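Local atomic coordinates of ABC transporter periplasmic peptide-binding protein (Pseudoalteromonas, PDB entry 4QFL), a protein that binds dipeptides such as Ala-Phe in the periplasm and probably delivers them to an ABC transporter for uptake. Residues Q29-C34 against I527-A532; L223-K228 against L239-Y244; W295-E300 against A312-I317; D305-R310 against I495-L500. All coordinates share one frame; numbering follows the deposited sequence. Where two conformers were deposited one is given.

Contact 1. Residues Q29-C34 against I527-A532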
# COMPACT_ATOMS: atom_id res chain seq x y z
N GLN A 29 -12.01 23.11 17.00
CA GLN A 29 -12.82 21.92 16.75
C GLN A 29 -11.97 20.71 16.33
O GLN A 29 -10.78 20.83 16.02
CB GLN A 29 -13.92 22.20 15.71
CG GLN A 29 -15.33 22.33 16.29
CD GLN A 29 -15.77 21.09 17.07
OE1 GLN A 29 -15.52 19.97 16.64
NE2 GLN A 29 -16.41 21.30 18.21
N GLY A 30 -12.61 19.55 16.33
CA GLY A 30 -11.94 18.32 16.01
C GLY A 30 -12.50 17.69 14.76
O GLY A 30 -13.48 18.16 14.20
N LEU A 31 -11.85 16.62 14.31
CA LEU A 31 -12.32 15.86 13.18
C LEU A 31 -12.37 14.42 13.63
O LEU A 31 -11.49 13.97 14.34
CB LEU A 31 -11.38 16.03 11.99
CG LEU A 31 -11.79 15.36 10.67
CD1 LEU A 31 -11.07 15.99 9.51
CD2 LEU A 31 -11.51 13.86 10.70
N VAL A 32 -13.43 13.71 13.24
CA VAL A 32 -13.56 12.28 13.49
C VAL A 32 -13.60 11.50 12.17
O VAL A 32 -14.48 11.69 11.33
CB VAL A 32 -14.80 11.95 14.32
CG1 VAL A 32 -14.90 10.45 14.54
CG2 VAL A 32 -14.75 12.69 15.65
N TYR A 33 -12.61 10.62 12.00
CA TYR A 33 -12.39 9.85 10.79
C TYR A 33 -12.79 8.41 11.07
O TYR A 33 -12.28 7.78 12.00
CB TYR A 33 -10.90 9.94 10.43
CG TYR A 33 -10.46 9.26 9.16
CD1 TYR A 33 -10.29 7.87 9.10
CD2 TYR A 33 -10.17 10.00 8.01
CE1 TYR A 33 -9.86 7.24 7.94
CE2 TYR A 33 -9.74 9.38 6.85
CZ TYR A 33 -9.59 8.00 6.82
OH TYR A 33 -9.16 7.38 5.66
N CYS A 34 -13.72 7.88 10.27
CA CYS A 34 -14.15 6.48 10.39
C CYS A 34 -13.22 5.59 9.60
O CYS A 34 -13.28 5.58 8.37
CB CYS A 34 -15.57 6.28 9.87
SG CYS A 34 -16.86 6.19 11.15
N ILE A 527 -3.80 8.47 2.31
CA ILE A 527 -4.62 9.63 2.61
C ILE A 527 -3.84 10.60 3.51
O ILE A 527 -3.02 10.16 4.31
CB ILE A 527 -5.92 9.19 3.32
CG1 ILE A 527 -7.00 8.84 2.29
CG2 ILE A 527 -6.40 10.24 4.28
CD1 ILE A 527 -7.84 7.60 2.65
N SER A 528 -4.08 11.90 3.36
CA SER A 528 -3.47 12.88 4.27
C SER A 528 -4.49 13.85 4.82
O SER A 528 -5.30 14.40 4.08
CB SER A 528 -2.34 13.65 3.58
OG SER A 528 -1.87 14.70 4.42
N LEU A 529 -4.43 14.06 6.13
CA LEU A 529 -5.27 15.04 6.81
C LEU A 529 -4.43 16.22 7.28
O LEU A 529 -4.86 17.01 8.10
CB LEU A 529 -5.99 14.42 8.00
CG LEU A 529 -6.89 13.20 7.76
CD1 LEU A 529 -7.54 12.76 9.06
CD2 LEU A 529 -7.94 13.46 6.70
N ALA A 530 -3.22 16.32 6.74
CA ALA A 530 -2.29 17.39 7.09
C ALA A 530 -2.88 18.79 6.92
O ALA A 530 -2.58 19.69 7.70
CB ALA A 530 -1.00 17.26 6.29
N ASN A 531 -3.71 18.97 5.89
CA ASN A 531 -4.30 20.28 5.61
C ASN A 531 -5.80 20.35 5.88
O ASN A 531 -6.46 21.32 5.51
CB ASN A 531 -4.03 20.70 4.17
CG ASN A 531 -2.58 21.03 3.93
OD1 ASN A 531 -2.10 22.11 4.32
ND2 ASN A 531 -1.87 20.12 3.29
N ALA A 532 -6.32 19.31 6.52
CA ALA A 532 -7.75 19.27 6.84
C ALA A 532 -8.16 20.38 7.79
O ALA A 532 -7.37 20.82 8.64
CB ALA A 532 -8.10 17.92 7.43
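The hydroxyl of Tyr33 meets a methyl group across this contact, not a polar atom: OH comes within 3.3 Å of CD1 of Ile527, the two side chains reaching toward each other tip to tip. The chi2 of Ile527, 140°, holds CD1 away from a staggered position at this close approach. Further back along the same ring, CD2 of Tyr33 is 4.0 Å from CD1 of Leu529, and CE2 of Tyr33 lies 4.3 Å from CG2 of Ile527. Leu31, two residues earlier on strand 30-35, points to the same side. Its CD1 packs 4.1 Å from CB of Ala532, while its CD2 takes a looser place 4.4 Å from CD1 of Leu529. The same Leu529 methyl therefore borders both strand residues. What brings Leu529 and Ala532 to bear together is a type I turn running from one to the other, closed by Ala532 N bonding to Leu529 O at 3.1 Å. An ST turn lies just ahead of it, where Ser528 OG accepts from the backbone N of Ala530. Outside the pair, Asp54 OD1 on helix 50-60 accepts a hydrogen bond from Ile527 N, Tyr213 OH hydrogen-bonds Leu529 O, and Cys34 ends the strand segment in a disulfide with Cys262. Since no hydrogen bond crosses between 29-34 and 527-532, the chain's late loop rests against its first modelled strand mainly through apolar surface, with the Tyr33 hydroxyl set against a methyl and with Ile527 N and Leu529 O bonded to residues outside the pair.

Contact 2. Residues L223-K228 against L239-Y244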
# COMPACT_ATOMS: atom_id res chain seq x y z
N LEU A 223 -10.23 3.24 19.20
CA LEU A 223 -9.89 4.55 18.68
C LEU A 223 -8.44 4.96 18.75
O LEU A 223 -7.64 4.39 19.47
CB LEU A 223 -10.77 5.64 19.31
CG LEU A 223 -10.70 5.97 20.79
CD1 LEU A 223 -9.34 6.47 21.25
CD2 LEU A 223 -11.77 7.00 21.09
N VAL A 224 -8.12 5.96 17.94
CA VAL A 224 -6.84 6.62 18.02
C VAL A 224 -7.09 8.13 18.08
O VAL A 224 -7.93 8.67 17.36
CB VAL A 224 -5.87 6.19 16.90
CG1 VAL A 224 -6.63 5.69 15.70
CG2 VAL A 224 -4.90 7.30 16.53
N ARG A 225 -6.38 8.78 18.99
CA ARG A 225 -6.51 10.20 19.19
C ARG A 225 -5.15 10.87 18.99
O ARG A 225 -4.15 10.45 19.56
CB ARG A 225 -7.04 10.45 20.61
CG ARG A 225 -7.39 11.88 20.90
CD ARG A 225 -7.68 12.06 22.37
NE ARG A 225 -8.67 11.11 22.87
CZ ARG A 225 -9.98 11.22 22.67
NH1 ARG A 225 -10.46 12.23 21.96
NH2 ARG A 225 -10.81 10.32 23.16
N PHE A 226 -5.14 11.88 18.12
CA PHE A 226 -3.98 12.73 17.89
C PHE A 226 -4.36 14.18 18.21
O PHE A 226 -5.54 14.55 18.17
CB PHE A 226 -3.55 12.71 16.42
CG PHE A 226 -3.05 11.38 15.93
CD1 PHE A 226 -2.51 10.44 16.79
CD2 PHE A 226 -3.12 11.08 14.57
CE1 PHE A 226 -2.05 9.22 16.31
CE2 PHE A 226 -2.66 9.86 14.09
CZ PHE A 226 -2.13 8.93 14.96
N TYR A 227 -3.36 15.00 18.49
CA TYR A 227 -3.60 16.43 18.62
C TYR A 227 -2.62 17.26 17.80
O TYR A 227 -1.54 16.79 17.44
CB TYR A 227 -3.61 16.87 20.09
CG TYR A 227 -2.29 16.76 20.79
CD1 TYR A 227 -1.83 15.54 21.26
CD2 TYR A 227 -1.51 17.88 21.01
CE1 TYR A 227 -0.62 15.43 21.91
CE2 TYR A 227 -0.30 17.79 21.67
CZ TYR A 227 0.14 16.57 22.12
OH TYR A 227 1.34 16.48 22.78
N LYS A 228 -3.02 18.48 17.51
CA LYS A 228 -2.25 19.36 16.64
C LYS A 228 -0.82 19.59 17.17
O LYS A 228 -0.60 19.78 18.37
CB LYS A 228 -3.00 20.68 16.45
CG LYS A 228 -2.19 21.92 16.67
CD LYS A 228 -2.94 23.16 16.22
CE LYS A 228 -1.99 24.34 16.08
NZ LYS A 228 -2.60 25.49 15.35
N LEU A 239 -6.64 21.83 12.41
CA LEU A 239 -7.40 21.03 13.38
C LEU A 239 -6.74 20.96 14.76
O LEU A 239 -5.53 20.84 14.86
CB LEU A 239 -7.62 19.62 12.83
CG LEU A 239 -8.71 19.43 11.79
CD1 LEU A 239 -8.54 18.11 11.07
CD2 LEU A 239 -10.07 19.52 12.46
N GLU A 240 -7.55 21.03 15.81
CA GLU A 240 -7.05 20.89 17.18
C GLU A 240 -6.93 19.42 17.56
O GLU A 240 -5.97 18.99 18.23
CB GLU A 240 -8.00 21.58 18.17
CG GLU A 240 -8.04 23.09 18.06
CD GLU A 240 -6.77 23.75 18.55
OE1 GLU A 240 -6.14 23.19 19.48
OE2 GLU A 240 -6.41 24.81 18.01
N GLN A 241 -7.93 18.66 17.15
CA GLN A 241 -8.04 17.26 17.51
C GLN A 241 -8.42 16.43 16.30
O GLN A 241 -9.20 16.86 15.46
CB GLN A 241 -9.10 17.07 18.59
CG GLN A 241 -8.64 17.35 19.99
CD GLN A 241 -9.62 16.79 21.01
OE1 GLN A 241 -10.61 16.15 20.65
NE2 GLN A 241 -9.36 17.04 22.30
N LEU A 242 -7.85 15.24 16.24
CA LEU A 242 -8.15 14.27 15.21
C LEU A 242 -8.36 12.93 15.90
O LEU A 242 -7.43 12.41 16.53
CB LEU A 242 -6.96 14.12 14.27
CG LEU A 242 -7.14 14.47 12.79
CD1 LEU A 242 -5.85 14.09 12.05
CD2 LEU A 242 -8.35 13.74 12.22
N VAL A 243 -9.56 12.38 15.80
CA VAL A 243 -9.81 11.05 16.31
C VAL A 243 -10.15 10.13 15.14
O VAL A 243 -10.89 10.51 14.24
CB VAL A 243 -10.97 11.03 17.33
CG1 VAL A 243 -11.02 9.69 18.06
CG2 VAL A 243 -10.82 12.17 18.34
N TYR A 244 -9.58 8.93 15.15
CA TYR A 244 -9.98 7.85 14.25
C TYR A 244 -10.87 6.86 15.00
O TYR A 244 -10.50 6.34 16.06
CB TYR A 244 -8.76 7.12 13.69
CG TYR A 244 -7.91 7.95 12.78
CD1 TYR A 244 -6.97 8.83 13.30
CD2 TYR A 244 -8.05 7.88 11.41
CE1 TYR A 244 -6.19 9.60 12.47
CE2 TYR A 244 -7.28 8.66 10.57
CZ TYR A 244 -6.34 9.51 11.11
OH TYR A 244 -5.56 10.28 10.29
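Val224 and Tyr244 lie side by side and point the same way, so tightly that CG1 of Val224 is 3.3 Å from CB of Tyr244. The chi1 of Val224, 25°, sits off any staggered position, which suggests some strain at this pair. Next along that face comes Phe226, whose CE2 touches CE1 of Tyr244 at 3.9 Å; the rings meet obliquely, centroids 5.9 Å apart and planes at 70°. On the reverse face Arg225 runs alongside Val243, bringing NH1 to 3.6 Å from CG2 of Val243. The Gln241 amide also lies beside Arg225, its plane turned 63° from the guanidinium, but NH1 and OE1 do not bond; the polar grip on Arg225 is a salt bridge from NE to Glu217. Antiparallel backbone bonds hold this pattern, with Val224-Tyr244 and Phe226-Leu242 as hydrogen-bonded pairs and Phe226 N 2.8 Å from Leu242 O. An alanine in place of Tyr244 would probably take the ring away from Phe226 CE2 and open a gap beside Tyr33. At the far end the Lys228 CB sits 3.0 Å from Leu239 O, a buried carbonyl that finds no hydrogen-bond partner, while NZ goes to Glu236 and Val237 O. The two faces thus differ chemically: an aromatic and aliphatic layer turned to helix 50-60, and a partly exposed one where charged and amide groups lie over the strands.

Contact 3. Residues W295-E300 against A312-I317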
# COMPACT_ATOMS: atom_id res chain seq x y z
N TRP A 295 -7.04 -11.70 -8.91
CA TRP A 295 -7.24 -13.00 -8.29
C TRP A 295 -5.89 -13.73 -8.30
O TRP A 295 -5.40 -14.14 -9.36
CB TRP A 295 -8.25 -13.80 -9.10
CG TRP A 295 -8.73 -15.10 -8.50
CD1 TRP A 295 -8.75 -15.45 -7.19
CD2 TRP A 295 -9.30 -16.20 -9.22
NE1 TRP A 295 -9.28 -16.71 -7.05
CE2 TRP A 295 -9.62 -17.19 -8.28
CE3 TRP A 295 -9.55 -16.44 -10.57
CZ2 TRP A 295 -10.20 -18.40 -8.64
CZ3 TRP A 295 -10.11 -17.65 -10.94
CH2 TRP A 295 -10.43 -18.61 -9.97
N ALA A 296 -5.28 -13.85 -7.13
CA ALA A 296 -3.97 -14.49 -7.05
C ALA A 296 -4.10 -15.97 -6.74
O ALA A 296 -4.87 -16.35 -5.87
CB ALA A 296 -3.12 -13.80 -6.01
N PHE A 297 -3.33 -16.79 -7.45
CA PHE A 297 -3.23 -18.21 -7.16
C PHE A 297 -1.98 -18.54 -6.35
O PHE A 297 -0.91 -17.99 -6.58
CB PHE A 297 -3.20 -19.01 -8.46
CG PHE A 297 -4.41 -18.79 -9.31
CD1 PHE A 297 -5.60 -19.41 -9.00
CD2 PHE A 297 -4.34 -17.97 -10.42
CE1 PHE A 297 -6.72 -19.22 -9.78
CE2 PHE A 297 -5.45 -17.77 -11.21
CZ PHE A 297 -6.64 -18.40 -10.89
N ASN A 298 -2.11 -19.46 -5.40
CA ASN A 298 -0.95 -19.99 -4.69
C ASN A 298 -0.24 -20.97 -5.63
O ASN A 298 -0.55 -22.17 -5.65
CB ASN A 298 -1.43 -20.69 -3.42
CG ASN A 298 -0.31 -21.10 -2.51
OD1 ASN A 298 -0.52 -21.33 -1.32
ND2 ASN A 298 0.88 -21.21 -3.05
N THR A 299 0.70 -20.46 -6.42
CA THR A 299 1.32 -21.21 -7.51
C THR A 299 2.21 -22.34 -7.03
O THR A 299 2.72 -23.11 -7.84
CB THR A 299 2.16 -20.30 -8.43
OG1 THR A 299 3.27 -19.76 -7.69
CG2 THR A 299 1.32 -19.16 -9.00
N GLU A 300 2.39 -22.45 -5.73
CA GLU A 300 3.17 -23.55 -5.19
C GLU A 300 2.28 -24.67 -4.69
O GLU A 300 2.76 -25.64 -4.11
CB GLU A 300 4.11 -23.07 -4.08
CG GLU A 300 5.28 -22.24 -4.60
CD GLU A 300 6.20 -23.03 -5.51
OE1 GLU A 300 6.43 -24.22 -5.23
OE2 GLU A 300 6.70 -22.46 -6.50
N ALA A 312 -7.51 -22.59 -17.12
CA ALA A 312 -8.86 -23.11 -17.07
C ALA A 312 -9.78 -22.31 -16.13
O ALA A 312 -10.90 -21.98 -16.49
CB ALA A 312 -8.85 -24.59 -16.70
N LEU A 313 -9.30 -21.98 -14.93
CA LEU A 313 -10.13 -21.30 -13.94
C LEU A 313 -10.52 -19.88 -14.35
O LEU A 313 -11.66 -19.44 -14.14
CB LEU A 313 -9.41 -21.25 -12.59
CG LEU A 313 -9.22 -22.54 -11.78
CD1 LEU A 313 -8.13 -22.34 -10.74
CD2 LEU A 313 -10.52 -22.97 -11.12
N VAL A 314 -9.57 -19.15 -14.91
CA VAL A 314 -9.79 -17.77 -15.33
C VAL A 314 -10.90 -17.64 -16.37
O VAL A 314 -11.70 -16.71 -16.31
CB VAL A 314 -8.49 -17.14 -15.88
CG1 VAL A 314 -8.81 -15.85 -16.60
CG2 VAL A 314 -7.49 -16.90 -14.75
N HIS A 315 -10.94 -18.58 -17.33
CA HIS A 315 -11.92 -18.52 -18.42
C HIS A 315 -13.36 -18.71 -17.93
O HIS A 315 -14.31 -18.43 -18.66
CB HIS A 315 -11.59 -19.55 -19.51
CG HIS A 315 -10.48 -19.13 -20.42
ND1 HIS A 315 -10.48 -17.94 -21.12
CD2 HIS A 315 -9.32 -19.76 -20.77
CE1 HIS A 315 -9.38 -17.85 -21.85
NE2 HIS A 315 -8.66 -18.94 -21.65
N ALA A 316 -13.52 -19.17 -16.70
CA ALA A 316 -14.84 -19.45 -16.15
C ALA A 316 -15.47 -18.20 -15.53
O ALA A 316 -16.63 -18.23 -15.11
CB ALA A 316 -14.74 -20.54 -15.12
N ILE A 317 -14.72 -17.11 -15.48
CA ILE A 317 -15.13 -15.95 -14.69
C ILE A 317 -15.82 -14.87 -15.49
O ILE A 317 -15.24 -14.30 -16.41
CB ILE A 317 -13.95 -15.35 -13.91
CG1 ILE A 317 -13.24 -16.46 -13.13
CG2 ILE A 317 -14.44 -14.27 -12.95
CD1 ILE A 317 -14.16 -17.20 -12.18
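Trp295 pushes the outer end of its benzo ring onto Leu313, with CH2 3.9 Å from CB, and the two side chains cross at about a right angle. A chi1 of -172° sets CG of Trp295 anti to the backbone N, on the side facing Leu313. Its CZ3 meets Ile317 CG1 at 4.0 Å, and the indole also has Leu313 O at its edge, in plane. Phe297 works the same helix from two residues on. CE1 of Phe297 is 3.6 Å from CD1 of Leu313, and on the other side of the ring tip CE2 lies 4.2 Å from CG2 of Val314, a methyl set at the ring's edge near its plane. The two aromatics also touch: CE1 of Phe297 sits 3.6 Å above one face of the Trp295 indole, offset toward the rim. Ile317 can join Leu313 and Val314 because a type I turn from Val314 to Ile317, with Ile317 N bonded to Val314 O at 3.2 Å, brings it round beside them. No hydrogen bond crosses; this is buried apolar packing. Strand 291-297 runs antiparallel to both 428-434 and 500-513, and from the latter Ile503 touches Trp295 while Tyr501 touches Val314. Helix 389-401 completes the surroundings, its Met396 reaching both Trp295 and Ile317 and its Leu400 reaching Leu313.

Contact 4. Residues D305-R310 against I495-L500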
# COMPACT_ATOMS: atom_id res chain seq x y z
N ASP A 305 -0.38 -24.97 -9.18
CA ASP A 305 0.97 -24.90 -9.74
C ASP A 305 0.96 -25.28 -11.22
O ASP A 305 1.98 -25.20 -11.91
CB ASP A 305 1.93 -25.78 -8.95
CG ASP A 305 1.62 -27.25 -9.08
OD1 ASP A 305 0.44 -27.59 -9.30
OD2 ASP A 305 2.55 -28.08 -8.95
N ASN A 306 -0.21 -25.68 -11.71
CA ASN A 306 -0.35 -26.11 -13.09
C ASN A 306 -0.93 -25.01 -13.94
O ASN A 306 -2.08 -24.62 -13.77
CB ASN A 306 -1.26 -27.33 -13.15
CG ASN A 306 -1.35 -27.91 -14.52
OD1 ASN A 306 -1.06 -27.24 -15.50
ND2 ASN A 306 -1.75 -29.16 -14.60
N LEU A 307 -0.13 -24.51 -14.88
CA LEU A 307 -0.56 -23.36 -15.66
C LEU A 307 -1.89 -23.64 -16.35
O LEU A 307 -2.79 -22.81 -16.30
CB LEU A 307 0.51 -22.96 -16.68
CG LEU A 307 0.20 -21.76 -17.58
CD1 LEU A 307 -0.30 -20.54 -16.80
CD2 LEU A 307 1.43 -21.41 -18.40
N LYS A 308 -2.02 -24.82 -16.96
CA LYS A 308 -3.26 -25.19 -17.64
C LYS A 308 -4.46 -25.07 -16.73
O LYS A 308 -5.57 -24.77 -17.18
CB LYS A 308 -3.18 -26.60 -18.21
CG LYS A 308 -2.67 -26.68 -19.64
CD LYS A 308 -3.58 -27.55 -20.50
CE LYS A 308 -3.04 -27.71 -21.92
NZ LYS A 308 -3.24 -26.49 -22.78
N VAL A 309 -4.26 -25.33 -15.45
CA VAL A 309 -5.33 -25.23 -14.49
C VAL A 309 -5.64 -23.76 -14.26
O VAL A 309 -6.80 -23.36 -14.26
CB VAL A 309 -4.95 -25.89 -13.16
CG1 VAL A 309 -5.80 -25.34 -12.03
CG2 VAL A 309 -5.10 -27.39 -13.27
N ARG A 310 -4.59 -22.97 -14.07
CA ARG A 310 -4.78 -21.55 -13.83
C ARG A 310 -5.53 -20.93 -14.99
O ARG A 310 -6.45 -20.14 -14.80
CB ARG A 310 -3.44 -20.84 -13.56
CG ARG A 310 -2.83 -21.24 -12.23
CD ARG A 310 -1.70 -20.33 -11.77
NE ARG A 310 -0.62 -20.23 -12.75
CZ ARG A 310 0.40 -21.09 -12.86
NH1 ARG A 310 0.48 -22.15 -12.08
NH2 ARG A 310 1.33 -20.89 -13.78
N ILE A 495 0.61 -12.31 -17.83
CA ILE A 495 -0.55 -12.84 -18.54
C ILE A 495 -0.31 -14.26 -19.03
O ILE A 495 -1.20 -15.09 -18.99
CB ILE A 495 -0.97 -11.96 -19.73
CG1 ILE A 495 -1.54 -10.63 -19.23
CG2 ILE A 495 -2.04 -12.65 -20.57
CD1 ILE A 495 -2.48 -10.80 -18.06
N GLU A 496 0.91 -14.53 -19.51
CA GLU A 496 1.27 -15.86 -20.00
C GLU A 496 1.24 -16.86 -18.87
O GLU A 496 0.70 -17.95 -19.00
CB GLU A 496 2.68 -15.86 -20.60
CG GLU A 496 2.91 -14.87 -21.72
CD GLU A 496 2.41 -15.36 -23.06
OE1 GLU A 496 3.17 -15.23 -24.05
OE2 GLU A 496 1.25 -15.86 -23.14
N GLN A 497 1.85 -16.49 -17.75
CA GLN A 497 2.06 -17.41 -16.65
C GLN A 497 0.92 -17.38 -15.64
O GLN A 497 0.73 -18.33 -14.88
CB GLN A 497 3.40 -17.14 -15.95
CG GLN A 497 4.64 -17.51 -16.78
CD GLN A 497 4.63 -18.97 -17.25
OE1 GLN A 497 4.79 -19.25 -18.45
NE2 GLN A 497 4.43 -19.89 -16.32
N LEU A 498 0.18 -16.28 -15.62
CA LEU A 498 -0.96 -16.13 -14.71
C LEU A 498 -0.70 -16.48 -13.26
O LEU A 498 -1.45 -17.24 -12.67
CB LEU A 498 -2.14 -16.94 -15.20
CG LEU A 498 -2.67 -16.45 -16.55
CD1 LEU A 498 -3.77 -17.37 -17.02
CD2 LEU A 498 -3.15 -15.00 -16.44
N PRO A 499 0.36 -15.92 -12.66
CA PRO A 499 0.48 -16.06 -11.21
C PRO A 499 -0.75 -15.41 -10.58
O PRO A 499 -1.30 -15.90 -9.60
CB PRO A 499 1.75 -15.28 -10.88
CG PRO A 499 1.96 -14.36 -12.07
CD PRO A 499 1.42 -15.08 -13.24
N LEU A 500 -1.18 -14.29 -11.15
CA LEU A 500 -2.43 -13.69 -10.76
C LEU A 500 -3.13 -13.18 -12.01
O LEU A 500 -2.51 -13.02 -13.06
CB LEU A 500 -2.20 -12.56 -9.75
CG LEU A 500 -1.17 -11.48 -10.08
CD1 LEU A 500 -1.69 -10.53 -11.15
CD2 LEU A 500 -0.75 -10.69 -8.84
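Arg310 sets out with CG anti to its carbonyl carbon (chi1 -69°), and a bend at chi3 of -57° then turns NE toward the end of helix 480-497. There the guanidinium grips Gln497 O side-on with two nitrogens: NH2 at 2.9 Å and NE at 3.2 Å from that one oxygen, which lies in the guanidinium plane. NE also makes a weak bond to Leu498 O at 3.1 Å. Leu498 is the first residue to leave the helix, with positive phi, which probably helps present both carbonyls to the one side chain. The remaining arm, NH1, bonds to Phe304 O just ahead of segment 305-310. Leu307, one turn earlier on the arginine's own helix, covers part of a guanidinium face, its CA 3.6 Å above the plane. Its side chain crosses that of Gln497 at about a right angle, with CD2 of Leu307 4.0 Å from NE2 of Gln497. CD1 of Leu307 is pressed to 3.1 Å from Gln497 O, the same oxygen the arginine holds, and reaches CB of Leu498 at 4.3 Å. Asn306 caps this helix at its N-terminus, its OD1 accepting weakly from Lys308 N. A methionine in place of Arg310 would probably leave Gln497 O without its two donors and the end of helix 480-497 without its nearby positive charge. The chemistry is that of a buried cation meeting a helix C-terminus: its charge would probably be favoured by the carbonyls there, and the start of helix 307-314 is tied to the end of 480-497.

The four contacts form two groups on opposite sides of the chain's centre. Contacts 1 and 2 have centres about 8 Å apart and join through neighbouring parallel strands, with Tyr33 N 2.8 Å from Val243 O in a probable hydrogen bond. Contacts 3 and 4 have centres about 7 Å apart, share helix 307-314, and meet where Phe297 N lies 3.1 Å from Pro499 O. The groups stand well apart: the centres of contacts 1 and 3 are about 40 Å from each other. None includes a pocket residue, but the side chain of Ile527 is about 10 Å from both the bound alanine and phenylalanine, and those of Trp295 and Pro499 about 13 Å from the phenylalanine.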